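Local structure of pyrrolysyl-tRNA synthetase (Desulfitobacterium hafniense, 3DSQ) at residues T96-S101 against A132-T137; F119-D122 against C126-P129; V90-P95 against Y136-E141; Q189-M194 against G233-H238; R140-L145 against I150-I155. The protein probably charges its cognate tRNA with pyrrolysine in an ATP-dependent reaction, as a class II aminoacyl-tRNA synthetase that forms a homodimer. All coordinates share one frame; numbering follows the deposited sequence.

Four of the five contacts follow the chain from residue 90 to 155. Contact 3 opens first, then contact 1; contact 2 is nested inside the loops of both, and contact 5 comes next. Helix 132-142 serves contacts 1, 3 and 5 in turn. The centres of contacts 3 and 5 are about 5 Å apart, for strands 90-91 and 150-159 are neighbours in the large sheet. The centres of contacts 1 and 2 are about 11 Å apart, and the two share the small sheet of strands 97-99 and 125-127. Contact 4, later in the chain, packs helix 187-201 on the large sheet. Contacts 1, 2, 3 and 5 all reach the second subunit, so this region builds core and dimer interface together.

Contact 1: T96-S101 against A132-T137; sequences TIITKS and APNLYT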
# COMPACT_ATOMS: atom_id res chain seq x y z
N THR B 96 0.23 3.99 -8.71
CA THR B 96 -0.36 5.03 -7.89
C THR B 96 -0.12 6.36 -8.61
O THR B 96 -0.74 7.36 -8.30
CB THR B 96 0.27 5.08 -6.50
OG1 THR B 96 1.67 5.34 -6.62
CG2 THR B 96 0.06 3.74 -5.78
N ILE B 97 0.80 6.37 -9.58
CA ILE B 97 1.06 7.59 -10.36
C ILE B 97 0.30 7.42 -11.68
O ILE B 97 0.55 6.48 -12.43
CB ILE B 97 2.58 7.78 -10.67
CG1 ILE B 97 3.36 7.96 -9.37
CG2 ILE B 97 2.78 9.04 -11.57
CD1 ILE B 97 4.86 7.89 -9.52
N ILE B 98 -0.67 8.29 -11.94
CA ILE B 98 -1.43 8.19 -13.19
C ILE B 98 -1.25 9.46 -14.04
O ILE B 98 -0.68 10.45 -13.57
CB ILE B 98 -2.94 7.96 -12.91
CG1 ILE B 98 -3.54 9.18 -12.21
CG2 ILE B 98 -3.13 6.71 -12.04
CD1 ILE B 98 -5.06 9.14 -12.11
N THR B 99 -1.73 9.44 -15.28
CA THR B 99 -1.58 10.59 -16.16
C THR B 99 -2.76 11.55 -16.13
O THR B 99 -3.86 11.20 -15.67
CB THR B 99 -1.36 10.17 -17.63
OG1 THR B 99 -2.57 9.59 -18.14
CG2 THR B 99 -0.24 9.14 -17.73
N LYS B 100 -2.51 12.76 -16.62
CA LYS B 100 -3.51 13.82 -16.71
C LYS B 100 -4.64 13.40 -17.66
O LYS B 100 -5.80 13.72 -17.44
CB LYS B 100 -2.84 15.11 -17.21
CG LYS B 100 -3.78 16.29 -17.38
CD LYS B 100 -3.01 17.57 -17.75
CE LYS B 100 -3.96 18.76 -17.82
NZ LYS B 100 -3.27 20.07 -18.08
N SER B 101 -4.29 12.67 -18.71
CA SER B 101 -5.29 12.23 -19.67
C SER B 101 -6.25 11.25 -19.02
O SER B 101 -7.46 11.33 -19.21
CB SER B 101 -4.62 11.58 -20.87
OG SER B 101 -3.68 12.46 -21.47
N ALA B 132 -10.66 4.09 -9.84
CA ALA B 132 -11.45 3.94 -11.06
C ALA B 132 -10.71 3.93 -12.40
O ALA B 132 -10.75 2.93 -13.12
CB ALA B 132 -12.56 4.97 -11.08
N PRO B 133 -10.04 5.04 -12.77
CA PRO B 133 -9.34 5.04 -14.06
C PRO B 133 -8.50 3.81 -14.35
O PRO B 133 -8.52 3.29 -15.47
CB PRO B 133 -8.52 6.34 -14.02
CG PRO B 133 -8.39 6.65 -12.55
CD PRO B 133 -9.74 6.26 -12.00
N ASN B 134 -7.75 3.35 -13.36
CA ASN B 134 -6.91 2.18 -13.54
C ASN B 134 -7.72 0.90 -13.74
O ASN B 134 -7.32 0.04 -14.52
CB ASN B 134 -5.97 2.02 -12.35
CG ASN B 134 -4.85 3.04 -12.35
OD1 ASN B 134 -4.84 3.95 -13.20
ND2 ASN B 134 -3.92 2.91 -11.42
N LEU B 135 -8.84 0.78 -13.04
CA LEU B 135 -9.68 -0.40 -13.17
C LEU B 135 -10.40 -0.37 -14.53
O LEU B 135 -10.67 -1.40 -15.13
CB LEU B 135 -10.68 -0.48 -12.01
CG LEU B 135 -10.09 -0.60 -10.59
CD1 LEU B 135 -11.22 -0.76 -9.58
CD2 LEU B 135 -9.15 -1.79 -10.51
N TYR B 136 -10.69 0.84 -15.01
CA TYR B 136 -11.34 1.00 -16.31
C TYR B 136 -10.40 0.41 -17.35
O TYR B 136 -10.82 -0.33 -18.25
CB TYR B 136 -11.54 2.49 -16.61
CG TYR B 136 -12.97 2.96 -16.52
CD1 TYR B 136 -13.28 4.14 -15.84
CD2 TYR B 136 -14.01 2.28 -17.16
CE1 TYR B 136 -14.59 4.63 -15.80
CE2 TYR B 136 -15.32 2.76 -17.13
CZ TYR B 136 -15.60 3.94 -16.45
OH TYR B 136 -16.88 4.45 -16.44
N THR B 137 -9.12 0.75 -17.22
CA THR B 137 -8.09 0.29 -18.14
C THR B 137 -8.02 -1.24 -18.13
O THR B 137 -8.05 -1.88 -19.18
CB THR B 137 -6.72 0.91 -17.75
OG1 THR B 137 -6.82 2.34 -17.84
CG2 THR B 137 -5.62 0.44 -18.69
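The flat group here is the side-chain amide of Asn134, and Ile98 meets it from the front rather than over a face: methyl CG2 lies beyond the oxygen and nitrogen, somewhat off the amide plane. It is 3.4 Å from OD1 of Asn134 and 3.9 Å from ND2 of the same residue, so it bears on the outer end of the group without a polar bond. What holds the amide is ND2, which donates to Thr94 OG1 and more weakly to Pro95 O, while Leu277 of the second subunit packs on Asn134 as well. The torsions bring the two together: Ile98 carries CG2 beside its backbone N, with CG1 wedged between N and the carbonyl carbon (chi1 65°).

These residues join two pieces of the class II synthetase core. Ile98 belongs to the short strand 97-99, paired antiparallel with strand 125-127, and Asn134 to the first turn of helix 132-142. Pro133, one residue earlier in that turn, presents its ring atom CG to the other arm of Ile98; CD1 of Ile98 stops 4.2 Å from Pro133 CG, the two side chains crossing at roughly a right angle. Met106 also packs on Pro133. Just before the strand, Thr96 OG1 is hydrogen-bonded to Glu171 and Tyr159 of the second subunit.

Contact 2: F119-D122 against C126-P129; sequences FWLD and CLRP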
# COMPACT_ATOMS: atom_id res chain seq x y z
N PHE B 119 -2.63 15.73 -6.12
CA PHE B 119 -1.24 16.09 -5.96
C PHE B 119 -0.54 15.84 -7.28
O PHE B 119 -0.36 14.68 -7.69
CB PHE B 119 -0.57 15.25 -4.87
CG PHE B 119 -1.04 15.54 -3.48
CD1 PHE B 119 -1.96 14.70 -2.85
CD2 PHE B 119 -0.55 16.64 -2.79
CE1 PHE B 119 -2.37 14.95 -1.54
CE2 PHE B 119 -0.95 16.90 -1.47
CZ PHE B 119 -1.86 16.05 -0.85
N TRP B 120 -0.17 16.91 -7.97
CA TRP B 120 0.54 16.79 -9.25
C TRP B 120 2.03 16.65 -9.01
O TRP B 120 2.57 17.17 -8.03
CB TRP B 120 0.29 18.02 -10.14
CG TRP B 120 -1.12 18.13 -10.61
CD1 TRP B 120 -2.12 18.89 -10.07
CD2 TRP B 120 -1.71 17.41 -11.70
NE1 TRP B 120 -3.30 18.68 -10.75
CE2 TRP B 120 -3.07 17.78 -11.76
CE3 TRP B 120 -1.22 16.49 -12.63
CZ2 TRP B 120 -3.95 17.26 -12.71
CZ3 TRP B 120 -2.10 15.97 -13.58
CH2 TRP B 120 -3.45 16.36 -13.61
N LEU B 121 2.70 15.92 -9.90
CA LEU B 121 4.14 15.72 -9.81
C LEU B 121 4.80 16.59 -10.87
O LEU B 121 5.94 17.00 -10.73
CB LEU B 121 4.49 14.25 -10.05
CG LEU B 121 3.82 13.23 -9.12
CD1 LEU B 121 4.57 11.91 -9.21
CD2 LEU B 121 3.83 13.73 -7.68
N ASP B 122 4.07 16.84 -11.95
CA ASP B 122 4.54 17.69 -13.05
C ASP B 122 3.32 17.99 -13.90
O ASP B 122 2.18 17.75 -13.47
CB ASP B 122 5.65 17.02 -13.88
CG ASP B 122 5.23 15.69 -14.48
OD1 ASP B 122 4.04 15.48 -14.76
OD2 ASP B 122 6.12 14.84 -14.71
N CYS B 126 0.28 12.76 -11.88
CA CYS B 126 -0.25 13.06 -10.56
C CYS B 126 -0.52 11.77 -9.78
O CYS B 126 -0.55 10.69 -10.35
CB CYS B 126 -1.55 13.85 -10.66
SG CYS B 126 -2.97 12.94 -11.35
N LEU B 127 -0.70 11.91 -8.48
CA LEU B 127 -1.01 10.75 -7.65
C LEU B 127 -2.50 10.47 -7.82
O LEU B 127 -3.33 11.37 -7.74
CB LEU B 127 -0.69 11.04 -6.18
CG LEU B 127 0.80 11.17 -5.85
CD1 LEU B 127 1.01 11.49 -4.38
CD2 LEU B 127 1.49 9.87 -6.23
N ARG B 128 -2.83 9.20 -8.06
CA ARG B 128 -4.22 8.82 -8.24
C ARG B 128 -5.10 9.25 -7.07
O ARG B 128 -4.75 9.04 -5.91
CB ARG B 128 -4.34 7.29 -8.42
CG ARG B 128 -4.02 6.47 -7.18
CD ARG B 128 -4.04 4.97 -7.49
NE ARG B 128 -3.77 4.16 -6.31
CZ ARG B 128 -3.46 2.86 -6.35
NH1 ARG B 128 -3.35 2.23 -7.52
NH2 ARG B 128 -3.26 2.20 -5.22
N PRO B 129 -6.24 9.90 -7.36
CA PRO B 129 -7.16 10.35 -6.32
C PRO B 129 -8.18 9.23 -6.08
O PRO B 129 -8.89 9.24 -5.08
CB PRO B 129 -7.82 11.58 -6.94
CG PRO B 129 -7.93 11.18 -8.36
CD PRO B 129 -6.57 10.54 -8.65
O HOH W 1 -3.70 13.19 -5.76
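Cys126 is pressed against one face of the Trp120 indole, and this is where the contact is tight: CB of Cys126 lies 3.3 Å from CE3 of Trp120, a CH-pi contact offset toward the rim of the six-membered ring. The sulfur follows over the face, SG of Cys126 standing 4.2 Å from the centroid of that Trp120 ring, 22° from the normal. It gets there because SG is placed between backbone N and carbonyl carbon (chi1 68°). At the edge of the indole, NE1 donates to Phe115 O, which limits how the ring can turn. With an alanine in place of Trp120, Cys126 is likely to lose its aromatic cover and Phe115 O this donor.

The two segments run antiparallel, as the arms of a short hairpin that joins in a single bridge at Trp120 and Cys126. Leu127 N donates to Phe119 O at 2.9 Å, nearly straight, and Asp122 OD1 accepts from Lys124 N in an Asx turn at the bend.

Beyond that bond the arms part. A water fills in where they separate, accepting from Phe119 N at 2.8 Å and donating to Leu127 O at 2.7 Å. The aliphatic side is loose too: Leu121 CD2 comes no nearer to Leu127 than 4.4 Å, at CG. Leu121 and Leu127 each pack on their own counterparts in the second subunit, and Leu121 is partly exposed.

Contact 3: V90-P95 against Y136-E141; sequences VQVVTP and YTLWRE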
# COMPACT_ATOMS: atom_id res chain seq x y z
N VAL B 90 -10.91 -11.18 -8.71
CA VAL B 90 -9.47 -11.17 -8.98
C VAL B 90 -8.88 -9.86 -8.50
O VAL B 90 -9.28 -8.79 -8.96
CB VAL B 90 -9.19 -11.30 -10.48
CG1 VAL B 90 -7.70 -11.06 -10.74
CG2 VAL B 90 -9.62 -12.69 -10.97
N GLN B 91 -7.93 -9.94 -7.58
CA GLN B 91 -7.30 -8.74 -7.04
C GLN B 91 -6.17 -8.25 -7.95
O GLN B 91 -5.40 -9.04 -8.46
CB GLN B 91 -6.74 -9.03 -5.64
CG GLN B 91 -6.27 -7.80 -4.90
CD GLN B 91 -5.85 -8.09 -3.48
OE1 GLN B 91 -5.74 -9.26 -3.07
NE2 GLN B 91 -5.62 -7.02 -2.71
N VAL B 92 -6.12 -6.93 -8.16
CA VAL B 92 -5.06 -6.35 -8.99
C VAL B 92 -4.35 -5.23 -8.24
O VAL B 92 -4.88 -4.67 -7.28
CB VAL B 92 -5.61 -5.76 -10.31
CG1 VAL B 92 -6.32 -6.83 -11.10
CG2 VAL B 92 -6.56 -4.58 -10.01
N VAL B 93 -3.13 -4.92 -8.66
CA VAL B 93 -2.35 -3.86 -8.05
C VAL B 93 -1.76 -3.01 -9.18
O VAL B 93 -0.90 -3.46 -9.96
CB VAL B 93 -1.25 -4.43 -7.11
CG1 VAL B 93 -0.28 -5.31 -7.87
CG2 VAL B 93 -0.54 -3.29 -6.43
N THR B 94 -2.22 -1.76 -9.25
CA THR B 94 -1.84 -0.84 -10.31
C THR B 94 -1.07 0.42 -9.87
O THR B 94 -0.98 0.74 -8.67
CB THR B 94 -3.12 -0.42 -11.09
OG1 THR B 94 -4.00 0.29 -10.22
CG2 THR B 94 -3.87 -1.65 -11.62
N PRO B 95 -0.52 1.17 -10.83
CA PRO B 95 0.24 2.39 -10.52
C PRO B 95 -0.49 3.40 -9.65
O PRO B 95 -1.69 3.63 -9.81
CB PRO B 95 0.55 2.97 -11.90
CG PRO B 95 0.55 1.79 -12.81
CD PRO B 95 -0.63 0.98 -12.29
N TYR B 136 -10.69 0.84 -15.01
CA TYR B 136 -11.34 1.00 -16.31
C TYR B 136 -10.40 0.41 -17.35
O TYR B 136 -10.82 -0.33 -18.25
CB TYR B 136 -11.54 2.49 -16.61
CG TYR B 136 -12.97 2.96 -16.52
CD1 TYR B 136 -13.28 4.14 -15.84
CD2 TYR B 136 -14.01 2.28 -17.16
CE1 TYR B 136 -14.59 4.63 -15.80
CE2 TYR B 136 -15.32 2.76 -17.13
CZ TYR B 136 -15.60 3.94 -16.45
OH TYR B 136 -16.88 4.45 -16.44
N THR B 137 -9.12 0.75 -17.22
CA THR B 137 -8.09 0.29 -18.14
C THR B 137 -8.02 -1.24 -18.13
O THR B 137 -8.05 -1.88 -19.18
CB THR B 137 -6.72 0.91 -17.75
OG1 THR B 137 -6.82 2.34 -17.84
CG2 THR B 137 -5.62 0.44 -18.69
N LEU B 138 -7.93 -1.83 -16.94
CA LEU B 138 -7.87 -3.28 -16.83
C LEU B 138 -9.13 -3.94 -17.40
O LEU B 138 -9.07 -5.03 -17.96
CB LEU B 138 -7.66 -3.71 -15.38
CG LEU B 138 -6.28 -3.40 -14.80
CD1 LEU B 138 -6.05 -4.22 -13.53
CD2 LEU B 138 -5.22 -3.75 -15.81
N TRP B 139 -10.27 -3.28 -17.25
CA TRP B 139 -11.51 -3.82 -17.80
C TRP B 139 -11.34 -4.00 -19.29
O TRP B 139 -11.55 -5.10 -19.83
CB TRP B 139 -12.68 -2.86 -17.57
CG TRP B 139 -13.34 -2.98 -16.25
CD1 TRP B 139 -13.09 -3.90 -15.26
CD2 TRP B 139 -14.38 -2.13 -15.75
NE1 TRP B 139 -13.91 -3.68 -14.19
CE2 TRP B 139 -14.72 -2.60 -14.46
CE3 TRP B 139 -15.07 -1.03 -16.27
CZ2 TRP B 139 -15.71 -1.99 -13.67
CZ3 TRP B 139 -16.05 -0.43 -15.50
CH2 TRP B 139 -16.36 -0.91 -14.21
N ARG B 140 -10.96 -2.92 -19.96
CA ARG B 140 -10.78 -2.92 -21.40
C ARG B 140 -9.82 -4.00 -21.87
O ARG B 140 -10.00 -4.56 -22.94
CB ARG B 140 -10.28 -1.56 -21.89
CG ARG B 140 -10.12 -1.50 -23.40
CD ARG B 140 -9.24 -0.36 -23.88
NE ARG B 140 -9.79 0.95 -23.54
CZ ARG B 140 -9.36 2.10 -24.06
NH1 ARG B 140 -8.38 2.10 -24.95
NH2 ARG B 140 -9.92 3.24 -23.69
N GLU B 141 -8.78 -4.28 -21.08
CA GLU B 141 -7.80 -5.30 -21.46
C GLU B 141 -8.31 -6.71 -21.17
O GLU B 141 -8.25 -7.59 -22.02
CB GLU B 141 -6.48 -5.09 -20.70
CG GLU B 141 -5.79 -3.75 -20.93
CD GLU B 141 -5.30 -3.58 -22.36
OE1 GLU B 141 -4.55 -4.45 -22.85
OE2 GLU B 141 -5.67 -2.56 -22.99
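Leu138 of helix 132-142 reaches across to Val92 and Thr94, in the chain that runs from strand 90-91 to Pro95; strand and proline are consistent with motif 1 of class II synthetases, which lies at the dimer interface. Starting at CB, the leucine is still clear of the opposite segment. CG, anti to the carbonyl carbon (chi1 -70°), carries the branch toward it. CD1 then does the touching: it lies 3.6 Å from Val92 CB and equally close to that valine's two methyls, so it plugs straight into the isopropyl end, tip to tip.

Val92 also packs on Ile152, and Thr94 O is hydrogen-bonded to Arg275 of the second subunit. Thr94 can offer a methyl because its hydroxyl is turned elsewhere, to Glu154 of strand 150-159. That methyl, CG2 of Thr94, meets the same CD1 of Leu138 at 3.9 Å.

Contact 4: Q189-M194 against G233-H238; sequences QRLEDM and GAMGPH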
# COMPACT_ATOMS: atom_id res chain seq x y z
N GLN B 189 -28.88 -5.63 -7.21
CA GLN B 189 -28.66 -6.75 -6.29
C GLN B 189 -27.17 -7.08 -6.14
O GLN B 189 -26.74 -7.53 -5.09
CB GLN B 189 -29.44 -7.99 -6.76
CG GLN B 189 -29.09 -9.28 -6.00
CD GLN B 189 -29.40 -9.22 -4.50
OE1 GLN B 189 -30.56 -9.23 -4.09
NE2 GLN B 189 -28.35 -9.14 -3.69
N ARG B 190 -26.39 -6.86 -7.19
CA ARG B 190 -24.95 -7.12 -7.11
C ARG B 190 -24.33 -6.14 -6.13
O ARG B 190 -23.56 -6.53 -5.26
CB ARG B 190 -24.28 -6.95 -8.47
CG ARG B 190 -24.27 -8.19 -9.33
CD ARG B 190 -23.55 -9.35 -8.65
NE ARG B 190 -23.23 -10.38 -9.64
CZ ARG B 190 -24.12 -10.96 -10.43
NH1 ARG B 190 -25.40 -10.63 -10.34
NH2 ARG B 190 -23.73 -11.86 -11.33
N LEU B 191 -24.66 -4.87 -6.29
CA LEU B 191 -24.15 -3.85 -5.39
C LEU B 191 -24.46 -4.26 -3.96
O LEU B 191 -23.62 -4.12 -3.07
CB LEU B 191 -24.76 -2.48 -5.72
CG LEU B 191 -24.18 -1.84 -6.99
CD1 LEU B 191 -24.80 -0.48 -7.23
CD2 LEU B 191 -22.66 -1.70 -6.84
N GLU B 192 -25.66 -4.78 -3.73
CA GLU B 192 -26.05 -5.24 -2.40
C GLU B 192 -25.13 -6.38 -1.96
O GLU B 192 -24.58 -6.35 -0.87
CB GLU B 192 -27.49 -5.76 -2.38
CG GLU B 192 -28.57 -4.70 -2.20
CD GLU B 192 -29.91 -5.32 -1.79
OE1 GLU B 192 -30.43 -6.18 -2.53
OE2 GLU B 192 -30.43 -4.93 -0.72
N ASP B 193 -24.98 -7.38 -2.83
CA ASP B 193 -24.13 -8.52 -2.53
C ASP B 193 -22.73 -8.05 -2.13
O ASP B 193 -22.21 -8.45 -1.09
CB ASP B 193 -23.99 -9.44 -3.75
CG ASP B 193 -25.32 -10.04 -4.18
OD1 ASP B 193 -26.16 -10.36 -3.31
OD2 ASP B 193 -25.51 -10.21 -5.41
N MET B 194 -22.14 -7.21 -2.96
CA MET B 194 -20.80 -6.68 -2.71
C MET B 194 -20.73 -5.99 -1.35
O MET B 194 -19.83 -6.25 -0.57
CB MET B 194 -20.41 -5.69 -3.80
CG MET B 194 -20.50 -6.26 -5.20
SD MET B 194 -19.96 -5.07 -6.44
CE MET B 194 -18.62 -5.96 -7.17
N GLY B 233 -21.34 3.25 -4.39
CA GLY B 233 -21.30 2.39 -5.56
C GLY B 233 -21.88 3.08 -6.78
O GLY B 233 -22.75 3.94 -6.65
N ALA B 234 -21.37 2.74 -7.96
CA ALA B 234 -21.85 3.33 -9.20
C ALA B 234 -22.36 2.22 -10.11
O ALA B 234 -22.24 1.04 -9.79
CB ALA B 234 -20.73 4.13 -9.88
N MET B 235 -22.91 2.60 -11.26
CA MET B 235 -23.50 1.63 -12.17
C MET B 235 -23.33 1.98 -13.65
O MET B 235 -23.38 3.14 -14.04
CB MET B 235 -24.99 1.57 -11.83
CG MET B 235 -25.80 0.46 -12.43
SD MET B 235 -27.51 0.63 -11.85
CE MET B 235 -27.36 -0.05 -10.18
N GLY B 236 -23.13 0.95 -14.47
CA GLY B 236 -22.99 1.16 -15.91
C GLY B 236 -24.13 0.46 -16.65
O GLY B 236 -24.72 -0.48 -16.11
N PRO B 237 -24.45 0.86 -17.89
CA PRO B 237 -23.83 1.94 -18.67
C PRO B 237 -23.84 3.28 -17.96
O PRO B 237 -24.86 3.72 -17.43
CB PRO B 237 -24.67 1.96 -19.95
CG PRO B 237 -25.11 0.52 -20.08
CD PRO B 237 -25.51 0.20 -18.67
N HIS B 238 -22.68 3.93 -17.97
CA HIS B 238 -22.48 5.22 -17.33
C HIS B 238 -22.06 6.24 -18.39
O HIS B 238 -21.66 5.86 -19.49
CB HIS B 238 -21.38 5.07 -16.26
CG HIS B 238 -21.14 6.31 -15.45
ND1 HIS B 238 -20.60 7.46 -15.99
CD2 HIS B 238 -21.35 6.57 -14.14
CE1 HIS B 238 -20.49 8.37 -15.04
NE2 HIS B 238 -20.94 7.86 -13.91
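Leu191 of helix 187-201 packs on Met235 and its neighbours in strand 228-236, joining the helix to the largely antiparallel sheet of the class II catalytic core. The short axes of helix 189-194 and strand 233-236 approach to 9.7 Å, and run at 148° to each other, closer to antiparallel than to crossed.

The apolar contacts centre on the leucine. Its CD1 comes within 3.9 Å of Met235 CE, and Val221 and Val251 of the adjacent strands also pack on Leu191, so the buried leucine is packed largely by apolar side chains. Backbone supplies the rest. Both methyls of Leu191 lie against the carbonyl oxygen of Ala234, CD1 at 3.9 Å and CD2 at 4.0 Å, in van der Waals contact. Gly233 matters through what it lacks: a beta carbon on it would lie 3.2 Å from Leu191 CD2, too close for comfort.

The polar bonds lie outside this apolar contact. Arg190, one residue before Leu191, forms salt bridges with Glu179 of strand 171-180 and with Glu186. Arg187, earlier on the same helix, donates to Gly236 O, and this bond is a second tie between the helix and strand 228-236.

Met235 owes its reach to its shape. CG stands anti to the backbone N (chi1 -169°), the chain extends to SD, and a bend there (chi3 -78°) turns CE toward Leu191 CD1.

Contact 5: R140-L145 against I150-I155; sequences RELERL and IRIFEI
Between Leu142 and Ile150 the chain leaves helix 132-142, turns, and enters strand 150-159, the backbones coming closest at Glu143 and Ile150, 7.3 Å between CA atoms. With strand 171-180 beside it, the strand is consistent with motif 2 of class II synthetases, and Leu142 and Glu143 lie over it.

Two isoleucines that point at the helical segment carry the packing. Ile150 sends CD1 onto the backbone at Leu142 and Glu143: it is 3.4 Å from Glu143 CA and 3.6 Å from Leu142 O, so a methyl covers the peptide linking the two residues. Leu142 CB adds a looser touch to that methyl. Further along, Ile152 meets the tip of Leu142, the side chains meeting at a slant. Leu142 also packs on Leu280 of the second subunit, while Val90 touches Ile152. Both torsions of Ile152 are near -70°, which folds CD1 round to lie 3.6 Å from Leu142 CD1.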
# COMPACT_ATOMS: atom_id res chain seq x y z
N ARG B 140 -10.96 -2.92 -19.96
CA ARG B 140 -10.78 -2.92 -21.40
C ARG B 140 -9.82 -4.00 -21.87
O ARG B 140 -10.00 -4.56 -22.94
CB ARG B 140 -10.28 -1.56 -21.89
CG ARG B 140 -10.12 -1.50 -23.40
CD ARG B 140 -9.24 -0.36 -23.88
NE ARG B 140 -9.79 0.95 -23.54
CZ ARG B 140 -9.36 2.10 -24.06
NH1 ARG B 140 -8.38 2.10 -24.95
NH2 ARG B 140 -9.92 3.24 -23.69
N GLU B 141 -8.78 -4.28 -21.08
CA GLU B 141 -7.80 -5.30 -21.46
C GLU B 141 -8.31 -6.71 -21.17
O GLU B 141 -8.25 -7.59 -22.02
CB GLU B 141 -6.48 -5.09 -20.70
CG GLU B 141 -5.79 -3.75 -20.93
CD GLU B 141 -5.30 -3.58 -22.36
OE1 GLU B 141 -4.55 -4.45 -22.85
OE2 GLU B 141 -5.67 -2.56 -22.99
N LEU B 142 -8.82 -6.92 -19.95
CA LEU B 142 -9.31 -8.23 -19.55
C LEU B 142 -10.53 -8.72 -20.33
O LEU B 142 -10.66 -9.92 -20.58
CB LEU B 142 -9.60 -8.22 -18.04
CG LEU B 142 -8.34 -8.07 -17.18
CD1 LEU B 142 -8.71 -8.11 -15.70
CD2 LEU B 142 -7.35 -9.19 -17.51
N GLU B 143 -11.41 -7.80 -20.72
CA GLU B 143 -12.61 -8.17 -21.48
C GLU B 143 -12.25 -8.83 -22.81
O GLU B 143 -13.06 -9.57 -23.38
CB GLU B 143 -13.49 -6.94 -21.71
CG GLU B 143 -12.77 -5.76 -22.38
CD GLU B 143 -13.64 -4.50 -22.44
OE1 GLU B 143 -14.24 -4.14 -21.40
OE2 GLU B 143 -13.72 -3.87 -23.51
N ARG B 144 -11.04 -8.57 -23.29
CA ARG B 144 -10.55 -9.14 -24.55
C ARG B 144 -9.95 -10.54 -24.38
O ARG B 144 -9.69 -11.22 -25.37
CB ARG B 144 -9.48 -8.23 -25.16
CG ARG B 144 -10.00 -7.17 -26.10
CD ARG B 144 -8.88 -6.23 -26.55
NE ARG B 144 -8.31 -5.51 -25.42
CZ ARG B 144 -7.89 -4.24 -25.47
NH1 ARG B 144 -7.98 -3.55 -26.59
NH2 ARG B 144 -7.40 -3.67 -24.38
N LEU B 145 -9.74 -10.95 -23.13
CA LEU B 145 -9.14 -12.25 -22.85
C LEU B 145 -10.03 -13.14 -22.00
O LEU B 145 -9.88 -14.37 -22.01
CB LEU B 145 -7.81 -12.06 -22.12
CG LEU B 145 -6.72 -11.19 -22.75
CD1 LEU B 145 -5.65 -10.90 -21.72
CD2 LEU B 145 -6.14 -11.89 -23.97
N ILE B 150 -16.72 -10.20 -15.54
CA ILE B 150 -15.35 -10.11 -15.05
C ILE B 150 -15.33 -9.41 -13.69
O ILE B 150 -15.72 -8.25 -13.57
CB ILE B 150 -14.46 -9.33 -16.05
CG1 ILE B 150 -14.22 -10.17 -17.30
CG2 ILE B 150 -13.14 -8.94 -15.39
CD1 ILE B 150 -13.53 -9.43 -18.43
N ARG B 151 -14.88 -10.12 -12.66
CA ARG B 151 -14.83 -9.58 -11.31
C ARG B 151 -13.42 -9.17 -10.92
O ARG B 151 -12.51 -10.00 -10.84
CB ARG B 151 -15.37 -10.62 -10.31
CG ARG B 151 -16.85 -10.85 -10.47
CD ARG B 151 -17.44 -11.71 -9.36
NE ARG B 151 -18.89 -11.53 -9.32
CZ ARG B 151 -19.71 -12.18 -8.50
NH1 ARG B 151 -19.24 -13.08 -7.64
NH2 ARG B 151 -21.01 -11.93 -8.55
N ILE B 152 -13.24 -7.88 -10.68
CA ILE B 152 -11.94 -7.32 -10.33
C ILE B 152 -12.01 -6.32 -9.17
O ILE B 152 -12.99 -5.60 -9.02
CB ILE B 152 -11.34 -6.62 -11.57
CG1 ILE B 152 -10.98 -7.66 -12.63
CG2 ILE B 152 -10.16 -5.77 -11.19
CD1 ILE B 152 -9.79 -8.50 -12.29
N PHE B 153 -10.96 -6.27 -8.35
CA PHE B 153 -10.92 -5.31 -7.26
C PHE B 153 -9.50 -4.96 -6.90
O PHE B 153 -8.57 -5.70 -7.24
CB PHE B 153 -11.64 -5.84 -6.00
CG PHE B 153 -10.83 -6.83 -5.21
CD1 PHE B 153 -10.77 -8.17 -5.60
CD2 PHE B 153 -10.18 -6.44 -4.04
CE1 PHE B 153 -10.06 -9.09 -4.83
CE2 PHE B 153 -9.47 -7.36 -3.27
CZ PHE B 153 -9.41 -8.69 -3.66
N GLU B 154 -9.33 -3.81 -6.25
CA GLU B 154 -8.02 -3.36 -5.79
C GLU B 154 -8.19 -2.65 -4.46
O GLU B 154 -9.18 -1.97 -4.21
CB GLU B 154 -7.34 -2.42 -6.81
CG GLU B 154 -5.92 -1.95 -6.36
CD GLU B 154 -5.11 -1.20 -7.44
OE1 GLU B 154 -3.94 -0.85 -7.16
OE2 GLU B 154 -5.64 -0.97 -8.55
N ILE B 155 -7.21 -2.83 -3.59
CA ILE B 155 -7.19 -2.19 -2.28
C ILE B 155 -5.89 -1.40 -2.34
O ILE B 155 -4.83 -1.99 -2.50
CB ILE B 155 -7.07 -3.22 -1.14
CG1 ILE B 155 -8.31 -4.13 -1.10
CG2 ILE B 155 -6.87 -2.49 0.18
CD1 ILE B 155 -8.29 -5.17 0.03